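PDB 3D8P: acetyltransferase of GNAT family from Staphylococcus aureus subsp. aureus Mu50, which probably transfers an acetyl group from acetyl-coenzyme A to an amine-bearing acceptor, as other members of the GNAT family do. Local coordinates for residues L71-D75 / P144-P148. Numbering follows the deposited sequence.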
ATOM      1  N   LEU A  71       2.968   3.529   2.995  1.00 29.54           N
ATOM      2  CA  LEU A  71       4.308   3.086   3.313  1.00 30.15           C
ATOM      3  C   LEU A  71       4.606   3.413   4.752  1.00 30.90           C
ATOM      4  O   LEU A  71       4.380   4.566   5.207  1.00 31.74           O
ATOM      5  CB  LEU A  71       5.364   3.778   2.432  1.00 30.53           C
ATOM      6  CG  LEU A  71       6.795   3.221   2.552  1.00 33.80           C
ATOM      7  CD1 LEU A  71       7.071   2.108   1.544  1.00 33.03           C
ATOM      8  CD2 LEU A  71       7.844   4.278   2.420  1.00 36.67           C
ATOM      9  N   ILE A  72       5.108   2.418   5.486  1.00 32.06           N
ATOM     10  CA  ILE A  72       5.675   2.695   6.808  1.00 32.30           C
ATOM     11  C   ILE A  72       7.194   2.574   6.769  1.00 31.23           C
ATOM     12  O   ILE A  72       7.770   1.759   6.064  1.00 30.06           O
ATOM     13  CB  ILE A  72       5.066   1.857   7.985  1.00 31.81           C
ATOM     14  CG1 ILE A  72       5.258   0.368   7.771  1.00 35.06           C
ATOM     15  CG2 ILE A  72       3.572   2.204   8.176  1.00 33.99           C
ATOM     16  CD1 ILE A  72       5.060  -0.487   9.040  1.00 35.16           C
ATOM     17  N   ARG A  73       7.831   3.402   7.566  1.00 31.74           N
ATOM     18  CA  ARG A  73       9.248   3.397   7.715  1.00 31.90           C
ATOM     19  C   ARG A  73       9.679   2.418   8.824  1.00 30.80           C
ATOM     20  O   ARG A  73       9.148   2.443   9.922  1.00 31.93           O
ATOM     21  CB  ARG A  73       9.714   4.827   7.993  1.00 31.31           C
ATOM     22  CG  ARG A  73      11.200   4.914   8.138  1.00 44.01           C
ATOM     23  CD  ARG A  73      11.756   6.227   7.690  1.00 48.11           C
ATOM     24  NE  ARG A  73      13.182   6.050   7.410  1.00 51.62           N
ATOM     25  CZ  ARG A  73      13.915   6.867   6.660  1.00 46.31           C
ATOM     26  NH1 ARG A  73      13.359   7.929   6.086  1.00 41.56           N
ATOM     27  NH2 ARG A  73      15.207   6.603   6.470  1.00 43.61           N
ATOM     28  N   LEU A  74      10.623   1.531   8.506  1.00 29.52           N
ATOM     29  CA  LEU A  74      11.149   0.542   9.467  1.00 29.56           C
ATOM     30  C   LEU A  74      12.487   1.030   9.972  1.00 29.80           C
ATOM     31  O   LEU A  74      12.913   2.094   9.573  1.00 29.42           O
ATOM     32  CB  LEU A  74      11.354  -0.804   8.784  1.00 27.66           C
ATOM     33  CG  LEU A  74      10.177  -1.409   8.025  1.00 26.70           C
ATOM     34  CD1 LEU A  74      10.627  -2.765   7.477  1.00 23.15           C
ATOM     35  CD2 LEU A  74       8.920  -1.506   8.937  1.00 24.35           C
ATOM     36  N   ASP A  75      13.145   0.258  10.840  1.00 30.45           N
ATOM     37  CA  ASP A  75      14.528   0.560  11.268  1.00 29.98           C
ATOM     38  C   ASP A  75      15.501   0.270  10.101  1.00 28.41           C
ATOM     39  O   ASP A  75      15.131  -0.353   9.122  1.00 27.34           O
ATOM     40  CB  ASP A  75      14.952  -0.298  12.484  1.00 29.78           C
ATOM     41  CG  ASP A  75      16.079   0.345  13.321  1.00 37.09           C
ATOM     42  OD1 ASP A  75      16.559   1.466  13.000  1.00 45.76           O
ATOM     43  OD2 ASP A  75      16.484  -0.253  14.347  1.00 44.18           O
ATOM     44  N   PRO A 144      13.061  -8.496   8.333  1.00 32.01           N
ATOM     45  CA  PRO A 144      13.791  -7.893   9.443  1.00 31.96           C
ATOM     46  C   PRO A 144      12.932  -7.816  10.697  1.00 30.76           C
ATOM     47  O   PRO A 144      11.717  -7.880  10.605  1.00 29.58           O
ATOM     48  CB  PRO A 144      14.113  -6.500   8.911  1.00 33.41           C
ATOM     49  CG  PRO A 144      13.062  -6.213   7.966  1.00 33.27           C
ATOM     50  CD  PRO A 144      12.689  -7.487   7.330  1.00 32.36           C
ATOM     51  N   SER A 145      13.556  -7.677  11.863  1.00 33.01           N
ATOM     52  CA  SER A 145      12.815  -7.652  13.128  1.00 32.27           C
ATOM     53  C   SER A 145      11.795  -6.504  13.298  1.00 30.76           C
ATOM     54  O   SER A 145      10.846  -6.664  14.049  1.00 29.64           O
ATOM     55  CB  SER A 145      13.786  -7.645  14.315  1.00 31.82           C
ATOM     56  OG  SER A 145      14.585  -6.466  14.269  1.00 42.06           O
ATOM     57  N   SER A 146      11.973  -5.365  12.635  1.00 31.07           N
ATOM     58  CA  SER A 146      11.019  -4.259  12.797  1.00 31.31           C
ATOM     59  C   SER A 146       9.885  -4.320  11.811  1.00 33.00           C
ATOM     60  O   SER A 146       8.999  -3.451  11.829  1.00 33.67           O
ATOM     61  CB  SER A 146      11.702  -2.856  12.754  1.00 35.23           C
ATOM     62  OG  SER A 146      12.390  -2.615  11.546  1.00 28.64           O
ATOM     63  N   PHE A 147       9.909  -5.326  10.934  1.00 30.42           N
ATOM     64  CA  PHE A 147       8.816  -5.537  10.036  1.00 29.93           C
ATOM     65  C   PHE A 147       7.680  -6.173  10.848  1.00 32.30           C
ATOM     66  O   PHE A 147       7.875  -7.247  11.440  1.00 31.01           O
ATOM     67  CB  PHE A 147       9.236  -6.407   8.850  1.00 30.39           C
ATOM     68  CG  PHE A 147       8.108  -6.723   7.902  1.00 30.33           C
ATOM     69  CD1 PHE A 147       7.253  -7.795   8.151  1.00 34.64           C
ATOM     70  CD2 PHE A 147       7.889  -5.950   6.769  1.00 33.10           C
ATOM     71  CE1 PHE A 147       6.188  -8.070   7.289  1.00 36.53           C
ATOM     72  CE2 PHE A 147       6.821  -6.228   5.892  1.00 30.25           C
ATOM     73  CZ  PHE A 147       5.979  -7.279   6.155  1.00 28.42           C
ATOM     74  N   PRO A 148       6.493  -5.521  10.885  1.00 35.62           N
ATOM     75  CA  PRO A 148       5.387  -6.072  11.661  1.00 39.93           C
ATOM     76  C   PRO A 148       4.784  -7.304  10.996  1.00 41.99           C
ATOM     77  O   PRO A 148       4.275  -7.193   9.892  1.00 43.83           O
ATOM     78  CB  PRO A 148       4.352  -4.929  11.696  1.00 40.18           C
ATOM     79  CG  PRO A 148       4.949  -3.782  10.998  1.00 43.22           C
ATOM     80  CD  PRO A 148       6.111  -4.277  10.195  1.00 37.73           C
TER
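Leu74, just past the end of strand 65-73, points its side chain at the segment 144-148. Its CB lies 3.5 Å from OG of Ser146, the same oxygen that accepts the Asp75 amide. CG then forks. CD1 rests against the turn, 4.1 Å from CB of Phe147, with CG of Pro144 also beside it, and meets the Phe147 ring at its edge, near the ring plane. The other methyl, CD2, packs 3.5 Å from the carbonyl O of Ser146 and also touches CD of Pro148. A branched leucine suits this place because one methyl reaches Pro144 and Phe147, the other the carbonyl of Ser146 and the ring of Pro148.

The turn is type I, from Pro144 to Phe147, closed by the backbone bond from Phe147 N to Pro144 O. Ser146 holds OG between its own backbone N and carbonyl carbon (chi1 59°) and accepts a hydrogen bond there from Asp75 N, 3.1 Å away, with an N-H...O angle of 156°. Only one bond from CB, the serine hydroxyl can take this amide, which lies past the strand's last residue. Two residues back from Leu74, within the strand, Ile72 extends CD1 tip to tip with CG of Pro148, 3.8 Å away; isoleucine's longer branch spans the gap to the rigid proline ring.

Part of the connection between the chain's last two strands, 136-138 and 155-160, thus packs on the end of an inner strand of the mixed sheet, consistent with the GNAT fold. Ile72 and Phe147 both touch Ala80 of the adjacent strand 78-86, while Phe147 and Pro144 continue onto Tyr116 of strand 114-119.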